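Long-range contacts in myosin-2 (Saccharomyces cerevisiae, PDB 6IXO), which carries organelles and proteins along actin cables for segregation in dividing cells, gripping receptors on its cargo through the globular tail domain seen here: residues Q284-T289 and I309-L313; L292-K297 and L321-Y325. One frame throughout, in Å; residues are numbered along the deposited sequence.

Contact 1 of 2, residues Q284-T289 and I309-L313; sequences QHLIQT and ICYSL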
# COMPACT_ATOMS: atom_id res chain seq x y z
N GLN A 284 1.21 -13.52 -14.34
CA GLN A 284 1.23 -14.68 -15.22
C GLN A 284 0.07 -14.70 -16.22
O GLN A 284 0.21 -15.25 -17.30
CB GLN A 284 1.21 -15.98 -14.40
CG GLN A 284 2.60 -16.58 -14.09
CD GLN A 284 3.59 -16.52 -15.26
OE1 GLN A 284 3.48 -17.27 -16.23
NE2 GLN A 284 4.57 -15.63 -15.15
N HIS A 285 -1.08 -14.14 -15.88
CA HIS A 285 -2.17 -14.24 -16.85
C HIS A 285 -1.91 -13.36 -18.02
O HIS A 285 -2.26 -13.73 -19.15
CB HIS A 285 -3.53 -13.88 -16.22
CG HIS A 285 -3.90 -14.77 -15.08
ND1 HIS A 285 -3.69 -14.41 -13.75
CD2 HIS A 285 -4.42 -16.02 -15.05
CE1 HIS A 285 -4.09 -15.39 -12.97
NE2 HIS A 285 -4.54 -16.38 -13.72
N LEU A 286 -1.37 -12.18 -17.77
CA LEU A 286 -0.97 -11.28 -18.88
C LEU A 286 0.20 -11.86 -19.66
O LEU A 286 0.23 -11.86 -20.92
CB LEU A 286 -0.57 -9.90 -18.33
CG LEU A 286 -1.74 -9.12 -17.76
CD1 LEU A 286 -1.21 -7.83 -17.16
CD2 LEU A 286 -2.73 -8.83 -18.94
N ILE A 287 1.19 -12.37 -18.94
CA ILE A 287 2.36 -12.93 -19.65
C ILE A 287 1.90 -14.11 -20.56
O ILE A 287 2.27 -14.23 -21.75
CB ILE A 287 3.44 -13.40 -18.64
CG1 ILE A 287 4.08 -12.17 -17.97
CG2 ILE A 287 4.50 -14.38 -19.31
CD1 ILE A 287 4.96 -12.52 -16.71
N GLN A 288 1.08 -14.98 -20.01
CA GLN A 288 0.68 -16.17 -20.77
C GLN A 288 -0.27 -15.78 -21.92
O GLN A 288 -0.29 -16.42 -22.96
CB GLN A 288 0.03 -17.19 -19.84
CG GLN A 288 1.06 -17.95 -18.98
CD GLN A 288 0.41 -18.79 -17.89
OE1 GLN A 288 -0.70 -19.30 -18.07
NE2 GLN A 288 1.09 -18.92 -16.73
N THR A 289 -1.06 -14.74 -21.73
CA THR A 289 -1.90 -14.26 -22.84
C THR A 289 -1.05 -13.74 -24.00
O THR A 289 -1.30 -14.08 -25.19
CB THR A 289 -2.86 -13.18 -22.35
OG1 THR A 289 -3.74 -13.79 -21.42
CG2 THR A 289 -3.70 -12.55 -23.51
N ILE A 309 2.39 -24.14 -21.79
CA ILE A 309 2.89 -22.78 -21.62
C ILE A 309 1.91 -21.95 -20.79
O ILE A 309 2.32 -21.19 -19.90
CB ILE A 309 3.13 -22.09 -22.96
CG1 ILE A 309 4.24 -22.81 -23.74
CG2 ILE A 309 3.44 -20.62 -22.75
CD1 ILE A 309 4.37 -22.38 -25.21
N CYS A 310 0.63 -22.12 -21.07
CA CYS A 310 -0.42 -21.31 -20.44
C CYS A 310 -1.01 -22.01 -19.22
O CYS A 310 -2.23 -22.14 -19.11
CB CYS A 310 -1.50 -21.00 -21.47
SG CYS A 310 -0.82 -20.00 -22.81
N TYR A 311 -0.15 -22.46 -18.30
CA TYR A 311 -0.60 -23.27 -17.16
C TYR A 311 -1.49 -22.49 -16.19
O TYR A 311 -2.06 -23.07 -15.27
CB TYR A 311 0.60 -23.86 -16.39
CG TYR A 311 1.56 -22.83 -15.83
CD1 TYR A 311 1.35 -22.25 -14.58
CD2 TYR A 311 2.68 -22.44 -16.55
CE1 TYR A 311 2.23 -21.30 -14.07
CE2 TYR A 311 3.56 -21.49 -16.05
CZ TYR A 311 3.33 -20.92 -14.81
OH TYR A 311 4.21 -19.98 -14.34
N SER A 312 -1.62 -21.18 -16.37
CA SER A 312 -2.50 -20.42 -15.49
C SER A 312 -3.84 -20.10 -16.14
O SER A 312 -4.69 -19.42 -15.55
CB SER A 312 -1.82 -19.13 -15.05
OG SER A 312 -0.65 -19.43 -14.31
N LEU A 313 -4.03 -20.56 -17.37
CA LEU A 313 -5.26 -20.27 -18.08
C LEU A 313 -6.08 -21.55 -18.15
O LEU A 313 -5.52 -22.62 -18.34
CB LEU A 313 -4.97 -19.73 -19.47
CG LEU A 313 -4.13 -18.44 -19.53
CD1 LEU A 313 -4.02 -17.99 -21.01
CD2 LEU A 313 -4.79 -17.35 -18.70
O HOH W 1 -5.16 -18.71 -12.51
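In the all-helical globular tail, within the DIL region, a type I beta turn, C310-L313, links helix 300-309 to helix 315-323 and packs against the first turns of helix 284-294. Q288 does most of the joining. Its m, t side chain reaches straight out to the turn, where Q288 OE1 accepts a hydrogen bond from S312 N (2.7 Å). The other end of the amide, Q288 NE2, gives a weak bond to S312 OG at 3.0 Å. A better one runs from Q288 NE2 back to Q284 OE1, 2.9 Å away and one helical turn earlier; Q284 in turn donates from NE2 to the carbonyl of T280. Y311, with chi1 at 59° (p), swings its ring over so that one face lies against Q288 NE2. At the other end of the turn, L313 CD2 meets the edge of the H285 ring, 3.9 Å from H285 CD2. That imidazole is held through ND1 by D238 of helix 223-247, while H285 NE2 lies 2.7 Å from a water that donates to S312 O at 3.2 Å.

Contact 2 of 2, residues L292-K297 and L321-Y325; sequences LLQVRK and LISQY. With SO4 (sulfate ion), chain E.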
# COMPACT_ATOMS: atom_id res chain seq x y z
N LEU A 292 0.26 -16.62 -25.84
CA LEU A 292 -0.78 -17.28 -26.61
C LEU A 292 -0.97 -16.53 -27.93
O LEU A 292 -1.19 -17.13 -28.99
CB LEU A 292 -2.09 -17.34 -25.80
CG LEU A 292 -3.32 -17.98 -26.49
CD1 LEU A 292 -4.30 -18.50 -25.46
CD2 LEU A 292 -4.06 -16.96 -27.37
N LEU A 293 -0.91 -15.21 -27.84
CA LEU A 293 -1.17 -14.37 -29.00
C LEU A 293 -0.02 -14.43 -30.01
O LEU A 293 -0.19 -14.02 -31.15
CB LEU A 293 -1.41 -12.94 -28.55
CG LEU A 293 -2.69 -12.70 -27.75
CD1 LEU A 293 -2.84 -11.18 -27.46
CD2 LEU A 293 -3.92 -13.19 -28.54
N GLN A 294 1.11 -15.00 -29.60
CA GLN A 294 2.29 -15.00 -30.46
C GLN A 294 2.69 -16.34 -31.01
O GLN A 294 3.26 -16.43 -32.12
CB GLN A 294 3.48 -14.40 -29.69
CG GLN A 294 3.34 -12.90 -29.44
CD GLN A 294 4.49 -12.34 -28.66
OE1 GLN A 294 4.45 -12.29 -27.43
NE2 GLN A 294 5.54 -11.95 -29.36
N VAL A 295 2.43 -17.41 -30.25
CA VAL A 295 2.92 -18.72 -30.69
C VAL A 295 2.04 -19.32 -31.79
O VAL A 295 0.89 -18.91 -31.99
CB VAL A 295 3.02 -19.72 -29.52
CG1 VAL A 295 4.02 -19.22 -28.49
CG2 VAL A 295 1.64 -19.93 -28.90
N ARG A 296 2.58 -20.31 -32.49
CA ARG A 296 1.86 -20.96 -33.56
C ARG A 296 0.67 -21.70 -32.99
O ARG A 296 0.77 -22.35 -31.95
CB ARG A 296 2.79 -21.90 -34.31
CG ARG A 296 2.48 -22.02 -35.78
CD ARG A 296 3.40 -23.01 -36.45
NE ARG A 296 3.20 -24.37 -35.97
CZ ARG A 296 3.92 -25.41 -36.36
NH1 ARG A 296 4.89 -25.26 -37.26
NH2 ARG A 296 3.67 -26.62 -35.85
N LYS A 297 -0.44 -21.58 -33.70
CA LYS A 297 -1.70 -22.18 -33.30
C LYS A 297 -2.29 -22.96 -34.49
O LYS A 297 -3.43 -22.74 -34.85
CB LYS A 297 -2.68 -21.08 -32.84
CG LYS A 297 -2.27 -20.42 -31.50
CD LYS A 297 -3.03 -19.14 -31.19
CE LYS A 297 -2.64 -18.01 -32.14
NZ LYS A 297 -1.35 -17.38 -31.70
N LEU A 321 -9.85 -16.84 -26.06
CA LEU A 321 -8.74 -16.09 -26.63
C LEU A 321 -8.45 -16.57 -28.05
O LEU A 321 -8.28 -15.75 -28.96
CB LEU A 321 -7.49 -16.25 -25.78
CG LEU A 321 -7.62 -15.58 -24.40
CD1 LEU A 321 -6.46 -16.00 -23.52
CD2 LEU A 321 -7.65 -14.06 -24.54
N ILE A 322 -8.38 -17.89 -28.21
CA ILE A 322 -8.13 -18.46 -29.54
C ILE A 322 -9.28 -18.16 -30.50
O ILE A 322 -9.03 -17.84 -31.68
CB ILE A 322 -7.91 -19.99 -29.47
CG1 ILE A 322 -6.60 -20.28 -28.76
CG2 ILE A 322 -7.89 -20.63 -30.94
CD1 ILE A 322 -6.42 -21.71 -28.35
N SER A 323 -10.54 -18.29 -30.04
CA SER A 323 -11.64 -18.12 -31.00
C SER A 323 -11.78 -16.64 -31.36
O SER A 323 -12.32 -16.32 -32.38
CB SER A 323 -12.98 -18.67 -30.47
OG SER A 323 -13.26 -18.12 -29.21
N GLN A 324 -11.28 -15.75 -30.51
CA GLN A 324 -11.34 -14.31 -30.82
C GLN A 324 -10.09 -13.75 -31.48
O GLN A 324 -10.02 -12.56 -31.78
CB GLN A 324 -11.61 -13.51 -29.50
CG GLN A 324 -13.05 -13.81 -29.02
CD GLN A 324 -13.27 -13.35 -27.58
OE1 GLN A 324 -12.54 -12.49 -27.07
NE2 GLN A 324 -14.27 -13.92 -26.94
N TYR A 325 -9.08 -14.60 -31.67
CA TYR A 325 -7.83 -14.19 -32.31
C TYR A 325 -8.06 -13.62 -33.72
O TYR A 325 -8.75 -14.24 -34.51
CB TYR A 325 -6.89 -15.38 -32.42
CG TYR A 325 -5.55 -15.07 -33.05
CD1 TYR A 325 -4.55 -14.46 -32.32
CD2 TYR A 325 -5.28 -15.44 -34.38
CE1 TYR A 325 -3.28 -14.20 -32.89
CE2 TYR A 325 -4.05 -15.17 -34.96
CZ TYR A 325 -3.05 -14.57 -34.19
OH TYR A 325 -1.85 -14.33 -34.80
S SO4 E . 5.87 -28.86 -37.47
O1 SO4 E . 4.56 -29.25 -36.96
O2 SO4 E . 6.11 -29.51 -38.76
O3 SO4 E . 5.91 -27.41 -37.63
O4 SO4 E . 6.90 -29.27 -36.52
O HOH W 2 -0.01 -15.62 -33.27
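K297 folds its side chain back over one face of the Y325 ring: K297 CE sits 3.9 Å from the ring centroid, only 9° off the normal, a well-centred CH-pi contact, whereas NZ lies off-centre at 4.4 Å and 28°, a cation-pi pair. The fold-back comes from the m, t, m chi1-chi3 path followed by chi4 of -81°, and it brings the ammonium to backbone carbonyls of the last helical residues and the loop that follows. There K297 NZ donates to L292 O and V295 O, both at 2.7 Å, and to a water, also at 2.7 Å. The same water donates to L293 O and Y325 OH, so lysine, backbone carbonyl and tyrosine share one solvent site; Y325 OH is also hydrogen-bonded to E331. The ring edge faces the backbone, with Y325 CE1 3.6 Å from L293 O. In the helical DIL region of the cargo-binding tail, this is where helix 284-294 runs out beside the end of helix 315-323. Next to these polar groups the junction turns apolar. L292 CD1 touches L321 CD1 at 3.8 Å and lies 4.4 Å from I322 CG1, while L293 CD2 approaches Y325 CD1 at 4.0 Å. L306 of helix 300-309 closes on both L292 and I322, and L252 on L293 and L321. R296 takes no part in the contact with L321-Y325: its NE forms a salt bridge with D302, and NH1 and NH2 hold a sulfate, probably from the crystallisation liquor, with R296 NH1 a very short 2.4 Å from sulfate O3.

How the contacts relate
Both contacts use helix 284-294, contact 1 its opening turns and contact 2 its last turn and the loop beyond, and their centres lie about 12 Å apart. The partner segments follow the same order, from the turn leading into helix 315-323 to that helix's end. Contact 1 is partly buried, and direct hydrogen bonds to and from a glutamine amide cross it. Contact 2 has only buried touching residues and no direct hydrogen bond between its segments: leucine and isoleucine packing, a lysine-tyrosine pair and a water join them. The two meet in an apolar seam, where L313 CD1 lies 4.0 Å from L321 CD1 and C310 SG 4.2 Å from L292 CB.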